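Local coordinates for phosphoenolpyruvate-protein phosphotransferase (Coxiella burnetii, PDB 3TRC) that probably transfers the phosphoryl group of phosphoenolpyruvate to a histidine of a partner protein, and is represented here by its GAF domain, at residues Q12-V17 against A152-A157; I120-E125 against E158-R163; E36-D41 against E142-F147. All blocks are in the same frame, centred on the assembly; numbering follows the deposited sequence. Where two conformers were deposited one is given.

Overall arrangement
All three interactions use helix 142-164, which lies along one side of the antiparallel sheet of the GAF domain. Interaction 3 sits at its start, interaction 1 in its middle and interaction 2 near its end. Interactions 1 and 2 have centres 12 Å apart and touch each other: A156 CB lies 3.3 Å from I121 O. The centres of interactions 1 and 3 are 14 Å apart, and those of interactions 2 and 3 are 22 Å apart, without touching. Each of the three also reaches the second subunit. The bound sodium ion, at Y55, G76, G81 and E85, is about 12 Å from the side chain of I120.

Interaction 1. Residues Q12-V17 against A152-A157; sequences QITQEV and AIHLAA
This contact belongs to the helical layer of the GAF domain, where helix 3-19 packs on helix 142-164. H154 is the central side chain and meets T14 and V17 on the first helix. The nearest CA atoms, of T14 and H154, are 7.9 Å apart, and the imidazole lies between the two helices. A chi1 of -160° points the H154 ring out from its own helix. V17 comes from the opposite direction and lays its CG1 methyl over one ring face. This is a CH-pi contact, 4.0 Å from CG1 to the ring centroid and 21° off the ring normal. The methyl is displaced toward the rim, and its closest ring atom is NE2.

All three residues are buried. V17 also touches V30 of helix 23-37, and T14 packs on I153 of the second subunit, so the contact adjoins the dimer interface. The hydroxyl OG1 of T14 is taken up within its own helix by L10 O. The T14 torsion (chi1 -57°) leaves OG1 beside the backbone N and turns the methyl to H154: CG2 approaches the ring obliquely, 3.8 Å from both NE2 and CD2.

Interaction 2. Residues I120-E125 against E158-R163; sequences IIEQGE and EIAHAR
I120 and I159 meet through methyl groups, with CG2 of I120 4.2 Å from CD1 of I159. This apolar pair joins the end of strand 114-122 to helix 142-164. The two side chains cross at about a right angle. I159 reaches the strand with the far end of its longer branch, whereas I120 uses its short branch. L45 and L127 of adjoining strands pack on I120 and I159 respectively, so this pair belongs to the buried layer between sheet and helix.

The second contact is nearer the surface and sets carbons of a glutamate against the A160 methyl. CG of E122 lies 3.8 Å from CB of A160, and CD of E122 is 4.0 Å from the same methyl. The E122 chain leaves with CG anti to the backbone N (chi1 170°) and bends at the next bond (chi2 72°). The bend keeps the carboxylate carbon alongside the alanine. The small A160 side chain is consistent with the close approach here, 7.0 Å between E122 CA and A160 CA. E122 also packs on N18 of the second subunit.

Among the polar groups, NH2 of R163 makes a weak hydrogen bond to C48 O, outside the two segments.

Backbone hydrogen bonds hold the loop beside these contacts. E122 N donates to E125 O and E125 N donates to E122 O, each at 2.9 Å, making a hydrogen-bonded antiparallel pair. Q123 and G124 fill the corner, both with positive phi. The arrangement is a tight two-residue beta hairpin with a type I' turn, joining neighbouring strands 114-122 and 125-134 of the GAF sheet and packed against the C-terminal helix of the domain.

Interaction 3. Residues E36-D41 against E142-F147; sequences EALPAD and EEEEAF
F147 N donates a helical hydrogen bond to E143 O at 2.9 Å, in the first turns of helix 142-164. From this turn the F147 side chain reaches L38. Its ring carbon CD2 lies 3.9 Å from CD2 of L38, and the methyl meets the ring obliquely. With chi1 at 168° the F147 ring extends from the helix toward the leucine. The same methyl of L38 also lies beside E144, 4.0 Å from OE1. CB of L38 is equally far from that oxygen, so the carboxylate runs along the leucine without a polar bond to it. Its other oxygen, OE2, accepts a hydrogen bond from A141 N, of the residue just before the helix.

The contact joins the end of helix 23-37 to the start of helix 142-164 in the GAF domain. M6 and I132 also pack on L38, from helix 3-19 and strand 125-134. The chain then turns toward strand 42-49 through a cis peptide bond between L38 and P39. A disulfide between C35 and C43 spans this same connection.

Interaction 1. Residues Q12-V17 against A152-A157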
loop_
_atom_site.group_PDB
_atom_site.type_symbol
_atom_site.label_atom_id
_atom_site.label_comp_id
_atom_site.label_asym_id
_atom_site.label_seq_id
_atom_site.Cartn_x
_atom_site.Cartn_y
_atom_site.Cartn_z
ATOM N N GLN A 12 0.928 -6.552 6.326
ATOM C CA GLN A 12 1.888 -6.455 7.423
ATOM C C GLN A 12 3.032 -5.478 7.137
ATOM O O GLN A 12 3.418 -4.698 8.010
ATOM C CB GLN A 12 2.446 -7.841 7.776
ATOM C CG GLN A 12 3.639 -7.826 8.734
ATOM C CD GLN A 12 3.257 -7.506 10.175
ATOM O OE1 GLN A 12 2.083 -7.551 10.548
ATOM N NE2 GLN A 12 4.254 -7.185 10.992
ATOM N N ILE A 13 3.574 -5.521 5.922
ATOM C CA ILE A 13 4.700 -4.655 5.583
ATOM C C ILE A 13 4.284 -3.198 5.381
ATOM O O ILE A 13 5.039 -2.287 5.706
ATOM C CB ILE A 13 5.475 -5.158 4.349
ATOM C CG1 ILE A 13 6.771 -4.371 4.180
ATOM C CG2 ILE A 13 4.626 -5.041 3.089
ATOM C CD1 ILE A 13 7.709 -4.971 3.158
ATOM N N THR A 14 3.089 -2.980 4.840
ATOM C CA THR A 14 2.577 -1.624 4.654
ATOM C C THR A 14 2.469 -0.996 6.039
ATOM O O THR A 14 2.819 0.167 6.243
ATOM C CB THR A 14 1.203 -1.619 3.946
ATOM O OG1 THR A 14 1.312 -2.301 2.687
ATOM C CG2 THR A 14 0.729 -0.195 3.692
ATOM N N GLN A 15 1.996 -1.801 6.987
ATOM C CA GLN A 15 1.924 -1.428 8.394
ATOM C C GLN A 15 3.294 -1.046 8.943
ATOM O O GLN A 15 3.466 0.020 9.535
ATOM C CB GLN A 15 1.380 -2.602 9.207
ATOM C CG GLN A 15 1.195 -2.311 10.677
ATOM C CD GLN A 15 -0.158 -1.704 10.968
ATOM O OE1 GLN A 15 -0.357 -0.500 10.806
ATOM N NE2 GLN A 15 -1.102 -2.538 11.387
ATOM N N GLU A 16 4.267 -1.927 8.750
ATOM C CA GLU A 16 5.609 -1.706 9.273
ATOM C C GLU A 16 6.313 -0.502 8.637
ATOM O O GLU A 16 7.018 0.237 9.321
ATOM C CB GLU A 16 6.462 -2.973 9.133
ATOM C CG GLU A 16 6.133 -4.070 10.143
ATOM C CD GLU A 16 7.071 -5.264 10.037
ATOM O OE1 GLU A 16 7.577 -5.536 8.928
ATOM O OE2 GLU A 16 7.310 -5.930 11.065
ATOM N N VAL A 17 6.120 -0.304 7.336
ATOM C CA VAL A 17 6.717 0.843 6.654
ATOM C C VAL A 17 6.166 2.157 7.196
ATOM O O VAL A 17 6.918 3.082 7.488
ATOM C CB VAL A 17 6.514 0.791 5.123
ATOM C CG1 VAL A 17 6.957 2.107 4.479
ATOM C CG2 VAL A 17 7.277 -0.381 4.526
ATOM N N ALA A 152 6.555 -0.979 -4.361
ATOM C CA ALA A 152 7.424 0.075 -4.876
ATOM C C ALA A 152 6.724 1.431 -4.957
ATOM O O ALA A 152 7.370 2.477 -4.863
ATOM C CB ALA A 152 7.985 -0.311 -6.245
ATOM N N ILE A 153 5.410 1.418 -5.155
ATOM C CA ILE A 153 4.638 2.655 -5.142
ATOM C C ILE A 153 4.739 3.302 -3.765
ATOM O O ILE A 153 4.894 4.517 -3.642
ATOM C CB ILE A 153 3.167 2.396 -5.502
ATOM C CG1 ILE A 153 3.091 1.793 -6.907
ATOM C CG2 ILE A 153 2.357 3.681 -5.415
ATOM C CD1 ILE A 153 1.729 1.287 -7.299
ATOM N N HIS A 154 4.666 2.473 -2.731
ATOM C CA HIS A 154 4.777 2.939 -1.355
ATOM C C HIS A 154 6.182 3.491 -1.121
ATOM O O HIS A 154 6.354 4.566 -0.555
ATOM C CB HIS A 154 4.486 1.773 -0.405
ATOM C CG HIS A 154 4.102 2.181 0.983
ATOM N ND1 HIS A 154 4.104 3.494 1.410
ATOM C CD2 HIS A 154 3.706 1.444 2.046
ATOM C CE1 HIS A 154 3.725 3.545 2.674
ATOM N NE2 HIS A 154 3.479 2.312 3.086
ATOM N N LEU A 155 7.192 2.742 -1.558
ATOM C CA LEU A 155 8.579 3.172 -1.412
ATOM C C LEU A 155 8.840 4.504 -2.109
ATOM O O LEU A 155 9.571 5.349 -1.591
ATOM C CB LEU A 155 9.528 2.101 -1.945
ATOM C CG LEU A 155 9.404 0.746 -1.240
ATOM C CD1 LEU A 155 10.355 -0.261 -1.855
ATOM C CD2 LEU A 155 9.669 0.894 0.249
ATOM N N ALA A 156 8.245 4.691 -3.283
ATOM C CA ALA A 156 8.393 5.949 -4.012
ATOM C C ALA A 156 7.878 7.119 -3.181
ATOM O O ALA A 156 8.521 8.172 -3.094
ATOM C CB ALA A 156 7.666 5.883 -5.355
ATOM N N ALA A 157 6.716 6.935 -2.562
ATOM C CA ALA A 157 6.129 7.984 -1.738
ATOM C C ALA A 157 7.012 8.287 -0.538
ATOM O O ALA A 157 7.200 9.443 -0.172
ATOM C CB ALA A 157 4.729 7.587 -1.278
#

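Interaction 2. Residues I120-E125 against E158-R163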
loop_
_atom_site.group_PDB
_atom_site.type_symbol
_atom_site.label_atom_id
_atom_site.label_comp_id
_atom_site.label_asym_id
_atom_site.label_seq_id
_atom_site.Cartn_x
_atom_site.Cartn_y
_atom_site.Cartn_z
ATOM N N ILE A 120 11.309 2.433 -9.171
ATOM C CA ILE A 120 10.607 3.147 -8.112
ATOM C C ILE A 120 10.319 4.537 -8.635
ATOM O O ILE A 120 11.227 5.352 -8.781
ATOM C CB ILE A 120 11.445 3.215 -6.824
ATOM C CG1 ILE A 120 11.764 1.795 -6.327
ATOM C CG2 ILE A 120 10.707 4.017 -5.757
ATOM C CD1 ILE A 120 12.683 1.740 -5.110
ATOM N N ILE A 121 9.049 4.791 -8.942
ATOM C CA ILE A 121 8.653 5.988 -9.666
ATOM C C ILE A 121 7.590 6.755 -8.897
ATOM O O ILE A 121 6.575 6.192 -8.484
ATOM C CB ILE A 121 8.089 5.627 -11.063
ATOM C CG1 ILE A 121 9.106 4.801 -11.853
ATOM C CG2 ILE A 121 7.684 6.887 -11.827
ATOM C CD1 ILE A 121 8.547 4.163 -13.111
ATOM N N GLU A 122 7.841 8.041 -8.698
ATOM C CA GLU A 122 6.885 8.917 -8.043
ATOM C C GLU A 122 6.324 9.872 -9.077
ATOM O O GLU A 122 7.036 10.739 -9.578
ATOM C CB GLU A 122 7.559 9.697 -6.917
ATOM C CG GLU A 122 6.705 10.809 -6.331
ATOM C CD GLU A 122 5.554 10.288 -5.493
ATOM O OE1 GLU A 122 5.506 9.065 -5.233
ATOM O OE2 GLU A 122 4.698 11.105 -5.095
ATOM N N GLN A 123 5.047 9.694 -9.403
ATOM C CA GLN A 123 4.377 10.536 -10.389
ATOM C C GLN A 123 5.223 10.784 -11.637
ATOM O O GLN A 123 5.406 11.926 -12.051
ATOM C CB GLN A 123 3.971 11.869 -9.762
ATOM C CG GLN A 123 2.889 11.746 -8.709
ATOM C CD GLN A 123 2.349 13.094 -8.278
ATOM O OE1 GLN A 123 1.143 13.270 -8.123
ATOM N NE2 GLN A 123 3.244 14.056 -8.083
ATOM N N GLY A 124 5.743 9.712 -12.227
ATOM C CA GLY A 124 6.501 9.812 -13.462
ATOM C C GLY A 124 7.983 10.111 -13.314
ATOM O O GLY A 124 8.719 10.110 -14.303
ATOM N N GLU A 125 8.427 10.371 -12.087
ATOM C CA GLU A 125 9.839 10.639 -11.828
ATOM C C GLU A 125 10.518 9.417 -11.209
ATOM O O GLU A 125 10.126 8.976 -10.132
ATOM C CB GLU A 125 9.994 11.840 -10.893
ATOM C CG GLU A 125 11.442 12.224 -10.608
ATOM C CD GLU A 125 11.578 13.312 -9.553
ATOM O OE1 GLU A 125 10.547 13.749 -8.997
ATOM O OE2 GLU A 125 12.723 13.730 -9.275
ATOM N N GLU A 158 7.552 7.243 0.076
ATOM C CA GLU A 158 8.419 7.416 1.235
ATOM C C GLU A 158 9.709 8.159 0.877
ATOM O O GLU A 158 10.149 9.044 1.606
ATOM C CB GLU A 158 8.711 6.062 1.884
ATOM C CG GLU A 158 7.447 5.353 2.386
ATOM C CD GLU A 158 6.769 6.101 3.526
ATOM O OE1 GLU A 158 7.471 6.472 4.483
ATOM O OE2 GLU A 158 5.540 6.327 3.463
ATOM N N ILE A 159 10.311 7.806 -0.253
ATOM C CA ILE A 159 11.494 8.510 -0.721
ATOM C C ILE A 159 11.187 9.969 -1.080
ATOM O O ILE A 159 11.934 10.881 -0.722
ATOM C CB ILE A 159 12.125 7.782 -1.922
ATOM C CG1 ILE A 159 12.549 6.372 -1.494
ATOM C CG2 ILE A 159 13.292 8.585 -2.490
ATOM C CD1 ILE A 159 13.060 5.491 -2.631
ATOM N N ALA A 160 10.082 10.186 -1.781
ATOM C CA ALA A 160 9.689 11.543 -2.146
ATOM C C ALA A 160 9.453 12.402 -0.908
ATOM O O ALA A 160 9.817 13.581 -0.873
ATOM C CB ALA A 160 8.455 11.521 -3.032
ATOM N N HIS A 161 8.840 11.810 0.114
ATOM C CA HIS A 161 8.538 12.541 1.337
ATOM C C HIS A 161 9.826 12.917 2.064
ATOM O O HIS A 161 9.973 14.042 2.537
ATOM C CB HIS A 161 7.623 11.716 2.247
ATOM C CG HIS A 161 7.252 12.409 3.520
ATOM N ND1 HIS A 161 7.691 11.984 4.756
ATOM C CD2 HIS A 161 6.489 13.504 3.749
ATOM C CE1 HIS A 161 7.209 12.783 5.692
ATOM N NE2 HIS A 161 6.476 13.713 5.107
ATOM N N ALA A 162 10.758 11.970 2.142
ATOM C CA ALA A 162 12.059 12.226 2.755
ATOM C C ALA A 162 12.796 13.358 2.046
ATOM O O ALA A 162 13.370 14.236 2.692
ATOM C CB ALA A 162 12.904 10.962 2.750
ATOM N N ARG A 163 12.782 13.331 0.717
ATOM C CA ARG A 163 13.413 14.378 -0.075
ATOM C C ARG A 163 12.768 15.733 0.190
ATOM O O ARG A 163 13.458 16.737 0.370
ATOM C CB ARG A 163 13.346 14.042 -1.566
ATOM C CG ARG A 163 14.211 12.865 -1.958
ATOM C CD ARG A 163 14.482 12.820 -3.450
ATOM N NE ARG A 163 15.810 12.280 -3.721
ATOM C CZ ARG A 163 16.080 11.376 -4.655
ATOM N NH1 ARG A 163 15.113 10.898 -5.423
ATOM N NH2 ARG A 163 17.324 10.947 -4.820
#

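Interaction 3. Residues E36-D41 against E142-F147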
loop_
_atom_site.group_PDB
_atom_site.type_symbol
_atom_site.label_atom_id
_atom_site.label_comp_id
_atom_site.label_asym_id
_atom_site.label_seq_id
_atom_site.Cartn_x
_atom_site.Cartn_y
_atom_site.Cartn_z
ATOM N N GLU A 36 12.414 -12.625 3.468
ATOM C CA GLU A 36 11.780 -13.577 4.370
ATOM C C GLU A 36 10.458 -14.090 3.822
ATOM O O GLU A 36 10.136 -15.272 3.962
ATOM C CB GLU A 36 11.515 -12.927 5.732
ATOM C CG GLU A 36 12.753 -12.636 6.544
ATOM C CD GLU A 36 12.433 -11.832 7.791
ATOM O OE1 GLU A 36 11.419 -11.103 7.788
ATOM O OE2 GLU A 36 13.195 -11.931 8.773
ATOM N N ALA A 37 9.686 -13.188 3.222
ATOM C CA ALA A 37 8.271 -13.435 2.964
ATOM C C ALA A 37 7.937 -14.012 1.587
ATOM O O ALA A 37 6.981 -14.779 1.456
ATOM C CB ALA A 37 7.454 -12.162 3.224
ATOM N N LEU A 38 8.705 -13.650 0.565
ATOM C CA LEU A 38 8.405 -14.120 -0.787
ATOM C C LEU A 38 8.456 -15.648 -0.941
ATOM O O LEU A 38 7.499 -16.240 -1.434
ATOM C CB LEU A 38 9.288 -13.437 -1.835
ATOM C CG LEU A 38 8.875 -12.023 -2.232
ATOM C CD1 LEU A 38 9.850 -11.463 -3.257
ATOM C CD2 LEU A 38 7.455 -12.017 -2.783
ATOM N N PRO A 39 9.574 -16.289 -0.549
ATOM C CA PRO A 39 10.848 -15.709 -0.109
ATOM C C PRO A 39 11.776 -15.425 -1.286
ATOM O O PRO A 39 11.493 -15.808 -2.421
ATOM C CB PRO A 39 11.449 -16.824 0.744
ATOM C CG PRO A 39 10.979 -18.073 0.063
ATOM C CD PRO A 39 9.580 -17.760 -0.434
ATOM N N ALA A 40 12.884 -14.747 -1.008
ATOM C CA ALA A 40 13.922 -14.527 -2.001
ATOM C C ALA A 40 15.264 -14.561 -1.283
ATOM O O ALA A 40 15.316 -14.496 -0.060
ATOM C CB ALA A 40 13.725 -13.188 -2.707
ATOM N N ASP A 41 16.354 -14.652 -2.036
ATOM C CA ASP A 41 17.671 -14.785 -1.412
ATOM C C ASP A 41 18.433 -13.476 -1.252
ATOM O O ASP A 41 19.291 -13.364 -0.378
ATOM C CB ASP A 41 18.509 -15.819 -2.154
ATOM C CG ASP A 41 17.810 -17.150 -2.245
ATOM O OD1 ASP A 41 17.418 -17.690 -1.185
ATOM O OD2 ASP A 41 17.608 -17.634 -3.372
ATOM N N GLU A 142 3.476 -14.139 -11.118
ATOM C CA GLU A 142 2.632 -12.958 -11.287
ATOM C C GLU A 142 2.296 -12.239 -9.985
ATOM O O GLU A 142 2.357 -11.010 -9.925
ATOM C CB GLU A 142 1.342 -13.342 -12.014
ATOM C CG GLU A 142 0.436 -12.174 -12.338
ATOM C CD GLU A 142 -0.808 -12.606 -13.094
ATOM O OE1 GLU A 142 -1.136 -13.812 -13.074
ATOM O OE2 GLU A 142 -1.453 -11.740 -13.715
ATOM N N GLU A 143 1.929 -12.994 -8.951
ATOM C CA GLU A 143 1.574 -12.375 -7.678
ATOM C C GLU A 143 2.797 -11.769 -6.990
ATOM O O GLU A 143 2.678 -10.797 -6.245
ATOM C CB GLU A 143 0.863 -13.362 -6.744
ATOM C CG GLU A 143 1.731 -14.527 -6.243
ATOM C CD GLU A 143 1.745 -15.729 -7.182
ATOM O OE1 GLU A 143 1.468 -15.577 -8.393
ATOM O OE2 GLU A 143 2.032 -16.843 -6.699
ATOM N N GLU A 144 3.970 -12.342 -7.252
ATOM C CA GLU A 144 5.197 -11.816 -6.683
ATOM C C GLU A 144 5.507 -10.465 -7.301
ATOM O O GLU A 144 5.860 -9.521 -6.608
ATOM C CB GLU A 144 6.363 -12.766 -6.937
ATOM C CG GLU A 144 6.197 -14.144 -6.318
ATOM C CD GLU A 144 7.482 -14.947 -6.415
ATOM O OE1 GLU A 144 8.349 -14.752 -5.538
ATOM O OE2 GLU A 144 7.627 -15.743 -7.371
ATOM N N GLU A 145 5.385 -10.380 -8.620
ATOM C CA GLU A 145 5.652 -9.125 -9.300
ATOM C C GLU A 145 4.636 -8.058 -8.880
ATOM O O GLU A 145 5.015 -6.939 -8.564
ATOM C CB GLU A 145 5.677 -9.304 -10.821
ATOM C CG GLU A 145 6.040 -8.022 -11.556
ATOM C CD GLU A 145 6.166 -8.202 -13.055
ATOM O OE1 GLU A 145 6.518 -9.312 -13.504
ATOM O OE2 GLU A 145 5.921 -7.217 -13.784
ATOM N N ALA A 146 3.353 -8.418 -8.852
ATOM C CA ALA A 146 2.305 -7.479 -8.457
ATOM C C ALA A 146 2.531 -6.962 -7.035
ATOM O O ALA A 146 2.373 -5.771 -6.752
ATOM C CB ALA A 146 0.933 -8.132 -8.583
ATOM N N PHE A 147 2.906 -7.866 -6.142
ATOM C CA PHE A 147 3.242 -7.507 -4.775
ATOM C C PHE A 147 4.385 -6.497 -4.732
ATOM O O PHE A 147 4.290 -5.455 -4.083
ATOM C CB PHE A 147 3.635 -8.759 -4.001
ATOM C CG PHE A 147 4.257 -8.477 -2.676
ATOM C CD1 PHE A 147 3.475 -8.153 -1.584
ATOM C CD2 PHE A 147 5.629 -8.535 -2.521
ATOM C CE1 PHE A 147 4.051 -7.891 -0.364
ATOM C CE2 PHE A 147 6.204 -8.274 -1.305
ATOM C CZ PHE A 147 5.420 -7.952 -0.226
#